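PDB 5XSW: chitinase from Thermococcus chitonophagus, which probably cleaves chitin within its chains as an endochitinase and probably also binds polysaccharide, the present piece being the C-terminal part of a longer protein. Local coordinates for residues A120-G125 with M461-E466; D436-H441 with F453-R458. All blocks are in the same frame, centred on the assembly; numbering follows the deposited sequence.

Contact 1 of 2, residues A120-G125 with M461-E466; sequences ASWKPG and MKHWPE
Trp122 and Lys462 make the main apolar meeting between the loop 120-125, which comes after the N-terminal strands, and the type I turn Met461-Trp464 that follows helix 449-461. The CB, CG and CD atoms of the lysine pass along the six-membered ring, CG coming within 3.5 Å of CZ3 of Trp122. The lysine chain bends at its second torsion (chi2 -76°), which carries it past the indole in the opposite sense. NE2 of His463 lies near the indole plane, at the edge, 4.2 Å from CH2 of Trp122, while CB of Pro124 approaches CE1 of His463 at 4.3 Å.

Polar links are indirect. A water donates to O of Trp122 at 2.9 Å and weakly accepts from NZ of Lys462. Asp430 of helix 421-439 bonds through OD2 to His463 NE2 and through OD1 to Gly125 N. Replacing Trp122 with an alanine would probably open a gap beside the lysine methylenes and remove the ring edge that His463 NE2 lies against. With no direct hydrogen bond between them, the loops rely on van der Waals packing, one carboxylate that grips both and a water held only weakly by the lysine, whose hydrocarbon stem serves the indole.

Contact 2 of 2, residues D436-H441 with F453-R458; sequences DLLSQH and FLTILR
Leu438 reaches Thr455 and Ile456 because its CG stands anti to the carbonyl carbon (chi1 -67°) and its CD1 branch then runs out extended from the backbone. Ile456 answers with a second torsion of -70°, which turns its CD1 round so that the end of the side chain comes nearer than its base would suggest. The setting is a helical hairpin: helix 421-439 and helix 449-461 follow one another in the chain and run in roughly opposed directions, with a short connection between them.

One methyl does the touching on the first helix. CD1 of Leu438 lies 4.1 Å from CG2 of Thr455 and 4.2 Å from CD1 of Ile456, so a single leucine branch meets two successive residues of the facing helix. Thr455 presents its methyl here rather than its hydroxyl, and the contact is entirely apolar. All three side chains are buried; Ile447 of the short strand 447-448 touches both Leu438 and Ile456, and Phe406 adds to the packing on the isoleucine.

The second helix is kinked where N of Leu454 and Thr455 find no partner in the preceding turn, then resumes its bonding, N of Leu457 lying 2.9 Å from O of Phe453. From Ser439 to His441 the backbone bonds reach only three residues back and are weak, such as that from N of Ser439 to O of Asp436. That same carbonyl takes a firmer bond from the serine side chain: OG of Ser439 donates to O of Asp436 at 2.6 Å, tilted 25° from the carbonyl plane.

How the contacts relate
Contacts 1 and 2 lie about 14 Å apart, centre to centre, on the same side of the chain's centre, in the helical part that follows the N-terminal strands. Along the chain the order is 120-125, 436-441, 453-458 and 461-466, so contact 2 is local in sequence while contact 1 brings in a loop from more than 300 residues earlier. Helix 449-461 serves both, supplying 453-458 and ending as 461-466 begins; helix 421-439 gives contact 2 one side and borders contact 1 through Asp430. Leu118 touches both Thr455 and Lys462. The early loop thus packs beside the end of the hairpin, and none of the touching residues belongs to the glycan pocket.

Contact 1 of 2, residues A120-G125 with M461-E466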
ATOM      1  N   ALA A 120     -21.520  -7.785  35.157  1.00 36.76           N
ATOM      2  CA  ALA A 120     -21.230  -6.501  35.768  1.00 33.16           C
ATOM      3  C   ALA A 120     -20.480  -6.626  37.108  1.00 35.63           C
ATOM      4  O   ALA A 120     -19.699  -5.745  37.494  1.00 35.95           O
ATOM      5  CB  ALA A 120     -22.550  -5.709  35.956  1.00 44.92           C
ATOM      6  N   SER A 121     -20.676  -7.738  37.808  1.00 35.00           N
ATOM      7  CA  SER A 121     -19.885  -7.929  39.032  1.00 43.97           C
ATOM      8  C   SER A 121     -18.382  -8.191  38.829  1.00 47.29           C
ATOM      9  O   SER A 121     -17.601  -8.082  39.794  1.00 39.75           O
ATOM     10  CB  SER A 121     -20.470  -9.077  39.838  1.00 40.32           C
ATOM     11  OG  SER A 121     -20.427 -10.273  39.098  1.00 40.71           O
ATOM     12  N   TRP A 122     -17.952  -8.500  37.594  1.00 40.23           N
ATOM     13  CA  TRP A 122     -16.524  -8.766  37.345  1.00 36.62           C
ATOM     14  C   TRP A 122     -15.645  -7.569  37.657  1.00 37.26           C
ATOM     15  O   TRP A 122     -15.938  -6.446  37.248  1.00 39.48           O
ATOM     16  CB  TRP A 122     -16.283  -9.206  35.862  1.00 32.02           C
ATOM     17  CG  TRP A 122     -14.913  -9.745  35.695  1.00 32.77           C
ATOM     18  CD1 TRP A 122     -14.520 -11.047  35.809  1.00 32.91           C
ATOM     19  CD2 TRP A 122     -13.737  -8.984  35.427  1.00 35.11           C
ATOM     20  NE1 TRP A 122     -13.160 -11.135  35.612  1.00 34.13           N
ATOM     21  CE2 TRP A 122     -12.661  -9.880  35.393  1.00 36.26           C
ATOM     22  CE3 TRP A 122     -13.493  -7.620  35.220  1.00 37.22           C
ATOM     23  CZ2 TRP A 122     -11.354  -9.468  35.145  1.00 37.51           C
ATOM     24  CZ3 TRP A 122     -12.191  -7.205  34.981  1.00 37.22           C
ATOM     25  CH2 TRP A 122     -11.141  -8.135  34.941  1.00 39.20           C
ATOM     26  N   LYS A 123     -14.525  -7.830  38.323  1.00 33.80           N
ATOM     27  CA  LYS A 123     -13.485  -6.854  38.582  1.00 35.07           C
ATOM     28  C   LYS A 123     -12.169  -7.611  38.540  1.00 38.78           C
ATOM     29  O   LYS A 123     -12.141  -8.798  38.800  1.00 40.26           O
ATOM     30  CB  LYS A 123     -13.641  -6.192  39.977  1.00 45.42           C
ATOM     31  CG  LYS A 123     -14.935  -5.465  40.212  1.00 54.84           C
ATOM     32  CD  LYS A 123     -15.027  -4.969  41.663  1.00 67.81           C
ATOM     33  CE  LYS A 123     -15.441  -6.088  42.656  1.00 75.53           C
ATOM     34  NZ  LYS A 123     -16.933  -6.394  42.673  1.00 73.70           N
ATOM     35  N   PRO A 124     -11.069  -6.920  38.271  1.00 38.41           N
ATOM     36  CA  PRO A 124      -9.746  -7.544  38.254  1.00 37.71           C
ATOM     37  C   PRO A 124      -9.386  -8.155  39.597  1.00 51.21           C
ATOM     38  O   PRO A 124      -9.945  -7.748  40.616  1.00 49.04           O
ATOM     39  CB  PRO A 124      -8.807  -6.382  37.951  1.00 41.28           C
ATOM     40  CG  PRO A 124      -9.644  -5.375  37.282  1.00 44.77           C
ATOM     41  CD  PRO A 124     -11.036  -5.519  37.809  1.00 42.99           C
ATOM     42  N   GLY A 125      -8.450  -9.095  39.590  1.00 45.43           N
ATOM     43  CA  GLY A 125      -7.942  -9.725  40.802  1.00 44.53           C
ATOM     44  C   GLY A 125      -8.753 -10.928  41.222  1.00 47.87           C
ATOM     45  O   GLY A 125      -8.825 -11.940  40.542  1.00 42.07           O
ATOM     46  N   MET A 461      -9.373  -8.171  27.583  1.00 25.33           N
ATOM     47  CA  MET A 461      -9.658  -6.842  27.022  1.00 27.42           C
ATOM     48  C   MET A 461     -10.136  -5.803  28.021  1.00 36.28           C
ATOM     49  O   MET A 461     -10.102  -4.582  27.738  1.00 31.15           O
ATOM     50  CB  MET A 461     -10.698  -6.963  25.871  1.00 27.82           C
ATOM     51  CG  MET A 461     -10.033  -7.724  24.674  1.00 28.76           C
ATOM     52  SD  MET A 461     -11.198  -8.045  23.338  1.00 33.59           S
ATOM     53  CE  MET A 461     -11.282  -6.433  22.569  1.00 36.26           C
ATOM     54  N   LYS A 462     -10.562  -6.271  29.196  1.00 33.24           N
ATOM     55  CA  LYS A 462     -10.851  -5.345  30.303  1.00 33.26           C
ATOM     56  C   LYS A 462      -9.615  -4.524  30.581  1.00 34.83           C
ATOM     57  O   LYS A 462      -9.702  -3.433  31.081  1.00 36.66           O
ATOM     58  CB  LYS A 462     -11.272  -6.115  31.569  1.00 32.31           C
ATOM     59  CG  LYS A 462     -12.677  -6.717  31.537  1.00 31.67           C
ATOM     60  CD  LYS A 462     -13.699  -5.519  31.767  1.00 42.25           C
ATOM     61  CE  LYS A 462     -15.162  -5.954  31.837  1.00 40.92           C
ATOM     62  NZ  LYS A 462     -16.096  -4.747  31.884  1.00 48.98           N
ATOM     63  N   HIS A 463      -8.438  -5.041  30.294  1.00 29.97           N
ATOM     64  CA  HIS A 463      -7.207  -4.298  30.508  1.00 33.62           C
ATOM     65  C   HIS A 463      -6.692  -3.519  29.304  1.00 36.11           C
ATOM     66  O   HIS A 463      -5.685  -2.891  29.372  1.00 34.90           O
ATOM     67  CB  HIS A 463      -6.101  -5.201  31.028  1.00 31.34           C
ATOM     68  CG  HIS A 463      -6.433  -5.895  32.299  1.00 36.84           C
ATOM     69  ND1 HIS A 463      -5.882  -5.540  33.502  1.00 38.77           N
ATOM     70  CD2 HIS A 463      -7.265  -6.919  32.557  1.00 37.14           C
ATOM     71  CE1 HIS A 463      -6.359  -6.317  34.445  1.00 40.08           C
ATOM     72  NE2 HIS A 463      -7.203  -7.162  33.898  1.00 36.81           N
ATOM     73  N   TRP A 464      -7.410  -3.558  28.156  1.00 34.88           N
ATOM     74  CA  TRP A 464      -6.934  -2.868  26.955  1.00 30.92           C
ATOM     75  C   TRP A 464      -7.376  -1.396  26.921  1.00 32.54           C
ATOM     76  O   TRP A 464      -8.417  -1.040  27.464  1.00 33.83           O
ATOM     77  CB  TRP A 464      -7.428  -3.618  25.706  1.00 29.77           C
ATOM     78  CG  TRP A 464      -6.760  -4.961  25.471  1.00 32.18           C
ATOM     79  CD1 TRP A 464      -6.055  -5.710  26.375  1.00 34.55           C
ATOM     80  CD2 TRP A 464      -6.765  -5.714  24.245  1.00 36.75           C
ATOM     81  NE1 TRP A 464      -5.630  -6.884  25.794  1.00 33.37           N
ATOM     82  CE2 TRP A 464      -6.045  -6.904  24.481  1.00 31.24           C
ATOM     83  CE3 TRP A 464      -7.322  -5.496  22.966  1.00 34.26           C
ATOM     84  CZ2 TRP A 464      -5.854  -7.881  23.486  1.00 33.22           C
ATOM     85  CZ3 TRP A 464      -7.132  -6.460  21.982  1.00 32.19           C
ATOM     86  CH2 TRP A 464      -6.414  -7.643  22.249  1.00 29.41           C
ATOM     87  N   PRO A 465      -6.589  -0.528  26.275  1.00 34.04           N
ATOM     88  CA  PRO A 465      -6.985   0.882  26.166  1.00 38.26           C
ATOM     89  C   PRO A 465      -8.380   1.033  25.540  1.00 35.59           C
ATOM     90  O   PRO A 465      -8.748   0.234  24.662  1.00 32.55           O
ATOM     91  CB  PRO A 465      -5.929   1.490  25.240  1.00 35.96           C
ATOM     92  CG  PRO A 465      -4.887   0.480  25.075  1.00 35.37           C
ATOM     93  CD  PRO A 465      -5.408  -0.853  25.460  1.00 35.63           C
ATOM     94  N   GLU A 466      -9.138   2.026  26.012  1.00 35.57           N
ATOM     95  CA  GLU A 466     -10.462   2.349  25.498  1.00 34.15           C
ATOM     96  C   GLU A 466     -10.378   3.635  24.686  1.00 30.47           C
ATOM     97  O   GLU A 466      -9.553   4.501  24.992  1.00 32.08           O
ATOM     98  CB  GLU A 466     -11.463   2.498  26.653  1.00 38.99           C
ATOM     99  CG  GLU A 466     -11.743   1.184  27.399  1.00 39.05           C
ATOM    100  CD  GLU A 466     -12.823   0.366  26.718  1.00 43.29           C
ATOM    101  OE1 GLU A 466     -13.198   0.702  25.572  1.00 45.09           O
ATOM    102  OE2 GLU A 466     -13.339  -0.590  27.342  1.00 50.76           O
TER
HETATM  103  O   HOH W   1     -17.364  -5.842  34.756  1.00 41.90           O

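Contact 2 of 2, residues D436-H441 with F453-R458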
ATOM      1  N   ASP A 436      -8.050 -20.892  34.843  1.00 30.82           N
ATOM      2  CA  ASP A 436      -8.119 -21.860  35.978  1.00 34.30           C
ATOM      3  C   ASP A 436      -9.574 -22.119  36.388  1.00 33.02           C
ATOM      4  O   ASP A 436     -10.006 -23.280  36.433  1.00 33.86           O
ATOM      5  CB  ASP A 436      -7.286 -21.343  37.163  1.00 38.05           C
ATOM      6  CG  ASP A 436      -5.803 -21.424  36.909  1.00 42.01           C
ATOM      7  OD1 ASP A 436      -5.423 -22.301  36.096  1.00 40.14           O
ATOM      8  OD2 ASP A 436      -5.029 -20.614  37.497  1.00 42.49           O
ATOM      9  N   LEU A 437     -10.373 -21.062  36.594  1.00 29.90           N
ATOM     10  CA  LEU A 437     -11.763 -21.294  36.982  1.00 27.52           C
ATOM     11  C   LEU A 437     -12.589 -21.965  35.928  1.00 33.27           C
ATOM     12  O   LEU A 437     -13.451 -22.825  36.201  1.00 27.82           O
ATOM     13  CB  LEU A 437     -12.442 -19.959  37.385  1.00 31.17           C
ATOM     14  CG  LEU A 437     -11.681 -19.282  38.540  1.00 39.64           C
ATOM     15  CD1 LEU A 437     -12.184 -17.841  38.878  1.00 36.19           C
ATOM     16  CD2 LEU A 437     -11.727 -20.202  39.795  1.00 38.34           C
ATOM     17  N   LEU A 438     -12.388 -21.548  34.683  1.00 34.91           N
ATOM     18  CA  LEU A 438     -13.187 -22.134  33.597  1.00 26.95           C
ATOM     19  C   LEU A 438     -12.761 -23.542  33.304  1.00 25.10           C
ATOM     20  O   LEU A 438     -13.578 -24.356  32.866  1.00 29.37           O
ATOM     21  CB  LEU A 438     -13.080 -21.260  32.311  1.00 27.24           C
ATOM     22  CG  LEU A 438     -13.720 -19.876  32.453  1.00 28.93           C
ATOM     23  CD1 LEU A 438     -13.444 -18.994  31.172  1.00 26.82           C
ATOM     24  CD2 LEU A 438     -15.229 -19.972  32.713  1.00 30.98           C
ATOM     25  N   SER A 439     -11.499 -23.852  33.563  1.00 29.31           N
ATOM     26  CA  SER A 439     -11.036 -25.247  33.271  1.00 33.19           C
ATOM     27  C   SER A 439     -11.759 -26.316  34.102  1.00 37.24           C
ATOM     28  O   SER A 439     -11.887 -27.458  33.668  1.00 30.24           O
ATOM     29  CB  SER A 439      -9.537 -25.392  33.494  1.00 33.52           C
ATOM     30  OG  SER A 439      -9.120 -25.210  34.862  1.00 34.47           O
ATOM     31  N   GLN A 440     -12.263 -25.928  35.280  1.00 37.70           N
ATOM     32  CA  GLN A 440     -12.826 -26.907  36.251  1.00 31.88           C
ATOM     33  C   GLN A 440     -13.993 -27.646  35.632  1.00 34.71           C
ATOM     34  O   GLN A 440     -14.120 -28.852  35.789  1.00 37.50           O
ATOM     35  CB  GLN A 440     -13.219 -26.197  37.560  1.00 36.09           C
ATOM     36  CG  GLN A 440     -11.983 -25.675  38.329  1.00 35.64           C
ATOM     37  CD  GLN A 440     -11.083 -26.788  38.808  1.00 45.02           C
ATOM     38  OE1 GLN A 440     -11.559 -27.877  39.168  1.00 44.15           O
ATOM     39  NE2 GLN A 440      -9.762 -26.543  38.788  1.00 51.57           N
ATOM     40  N   HIS A 441     -14.793 -26.962  34.822  1.00 36.66           N
ATOM     41  CA  HIS A 441     -15.952 -27.596  34.184  1.00 34.05           C
ATOM     42  C   HIS A 441     -15.546 -28.806  33.334  1.00 34.80           C
ATOM     43  O   HIS A 441     -16.328 -29.730  33.169  1.00 33.73           O
ATOM     44  CB  HIS A 441     -16.702 -26.546  33.338  1.00 31.93           C
ATOM     45  CG  HIS A 441     -17.914 -27.066  32.640  1.00 31.38           C
ATOM     46  ND1 HIS A 441     -19.163 -27.038  33.215  1.00 34.95           N
ATOM     47  CD2 HIS A 441     -18.075 -27.641  31.424  1.00 30.83           C
ATOM     48  CE1 HIS A 441     -20.048 -27.564  32.383  1.00 34.77           C
ATOM     49  NE2 HIS A 441     -19.416 -27.927  31.285  1.00 33.51           N
ATOM     50  N   PHE A 453     -13.466 -19.428  25.057  1.00 26.65           N
ATOM     51  CA  PHE A 453     -12.409 -18.491  24.660  1.00 23.53           C
ATOM     52  C   PHE A 453     -12.879 -17.018  24.529  1.00 21.19           C
ATOM     53  O   PHE A 453     -12.103 -16.094  24.799  1.00 24.88           O
ATOM     54  CB  PHE A 453     -11.697 -18.968  23.336  1.00 24.37           C
ATOM     55  CG  PHE A 453     -10.414 -18.200  23.065  1.00 24.34           C
ATOM     56  CD1 PHE A 453      -9.358 -18.281  23.939  1.00 24.07           C
ATOM     57  CD2 PHE A 453     -10.286 -17.381  21.932  1.00 25.39           C
ATOM     58  CE1 PHE A 453      -8.166 -17.538  23.737  1.00 27.11           C
ATOM     59  CE2 PHE A 453      -9.124 -16.650  21.692  1.00 22.43           C
ATOM     60  CZ  PHE A 453      -8.056 -16.718  22.589  1.00 26.14           C
ATOM     61  N   LEU A 454     -14.140 -16.759  24.146  1.00 25.08           N
ATOM     62  CA  LEU A 454     -14.573 -15.362  24.134  1.00 23.63           C
ATOM     63  C   LEU A 454     -14.519 -14.730  25.530  1.00 27.38           C
ATOM     64  O   LEU A 454     -14.184 -13.546  25.679  1.00 23.46           O
ATOM     65  CB  LEU A 454     -16.004 -15.206  23.606  1.00 24.88           C
ATOM     66  CG  LEU A 454     -16.171 -15.360  22.086  1.00 29.55           C
ATOM     67  CD1 LEU A 454     -17.668 -15.143  21.666  1.00 26.89           C
ATOM     68  CD2 LEU A 454     -15.229 -14.320  21.383  1.00 26.10           C
ATOM     69  N   THR A 455     -14.813 -15.537  26.546  1.00 28.06           N
ATOM     70  CA  THR A 455     -14.774 -14.990  27.936  1.00 24.26           C
ATOM     71  C   THR A 455     -13.317 -14.671  28.331  1.00 23.33           C
ATOM     72  O   THR A 455     -13.016 -13.620  28.899  1.00 27.69           O
ATOM     73  CB  THR A 455     -15.469 -15.986  28.902  1.00 26.82           C
ATOM     74  OG1 THR A 455     -16.867 -16.049  28.572  1.00 27.66           O
ATOM     75  CG2 THR A 455     -15.346 -15.466  30.374  1.00 28.89           C
ATOM     76  N   ILE A 456     -12.380 -15.544  27.919  1.00 25.34           N
ATOM     77  CA  ILE A 456     -10.959 -15.281  28.131  1.00 22.09           C
ATOM     78  C   ILE A 456     -10.533 -13.986  27.446  1.00 27.67           C
ATOM     79  O   ILE A 456      -9.835 -13.118  28.022  1.00 27.73           O
ATOM     80  CB  ILE A 456     -10.076 -16.439  27.591  1.00 28.88           C
ATOM     81  CG1 ILE A 456     -10.288 -17.749  28.378  1.00 28.77           C
ATOM     82  CG2 ILE A 456      -8.591 -15.954  27.523  1.00 25.17           C
ATOM     83  CD1 ILE A 456      -9.714 -17.711  29.866  1.00 30.30           C
ATOM     84  N   LEU A 457     -10.933 -13.837  26.186  1.00 25.09           N
ATOM     85  CA  LEU A 457     -10.643 -12.563  25.480  1.00 23.53           C
ATOM     86  C   LEU A 457     -11.201 -11.305  26.204  1.00 22.83           C
ATOM     87  O   LEU A 457     -10.518 -10.263  26.309  1.00 24.42           O
ATOM     88  CB  LEU A 457     -11.204 -12.613  24.053  1.00 25.71           C
ATOM     89  CG  LEU A 457     -10.429 -13.552  23.069  1.00 29.96           C
ATOM     90  CD1 LEU A 457     -11.074 -13.571  21.654  1.00 26.47           C
ATOM     91  CD2 LEU A 457      -8.932 -13.147  22.989  1.00 25.32           C
ATOM     92  N   ARG A 458     -12.418 -11.418  26.711  1.00 25.01           N
ATOM     93  CA  ARG A 458     -13.070 -10.279  27.391  1.00 25.29           C
ATOM     94  C   ARG A 458     -12.351  -9.938  28.671  1.00 26.25           C
ATOM     95  O   ARG A 458     -12.130  -8.754  28.977  1.00 30.35           O
ATOM     96  CB  ARG A 458     -14.552 -10.617  27.683  1.00 30.13           C
ATOM     97  CG  ARG A 458     -15.362 -10.528  26.407  1.00 31.08           C
ATOM     98  CD  ARG A 458     -16.811 -10.935  26.510  1.00 34.24           C
ATOM     99  NE  ARG A 458     -17.332 -11.045  25.152  1.00 29.85           N
ATOM    100  CZ  ARG A 458     -18.330 -11.823  24.798  1.00 32.36           C
ATOM    101  NH1 ARG A 458     -18.959 -12.559  25.700  1.00 28.34           N
ATOM    102  NH2 ARG A 458     -18.684 -11.902  23.529  1.00 27.49           N
TER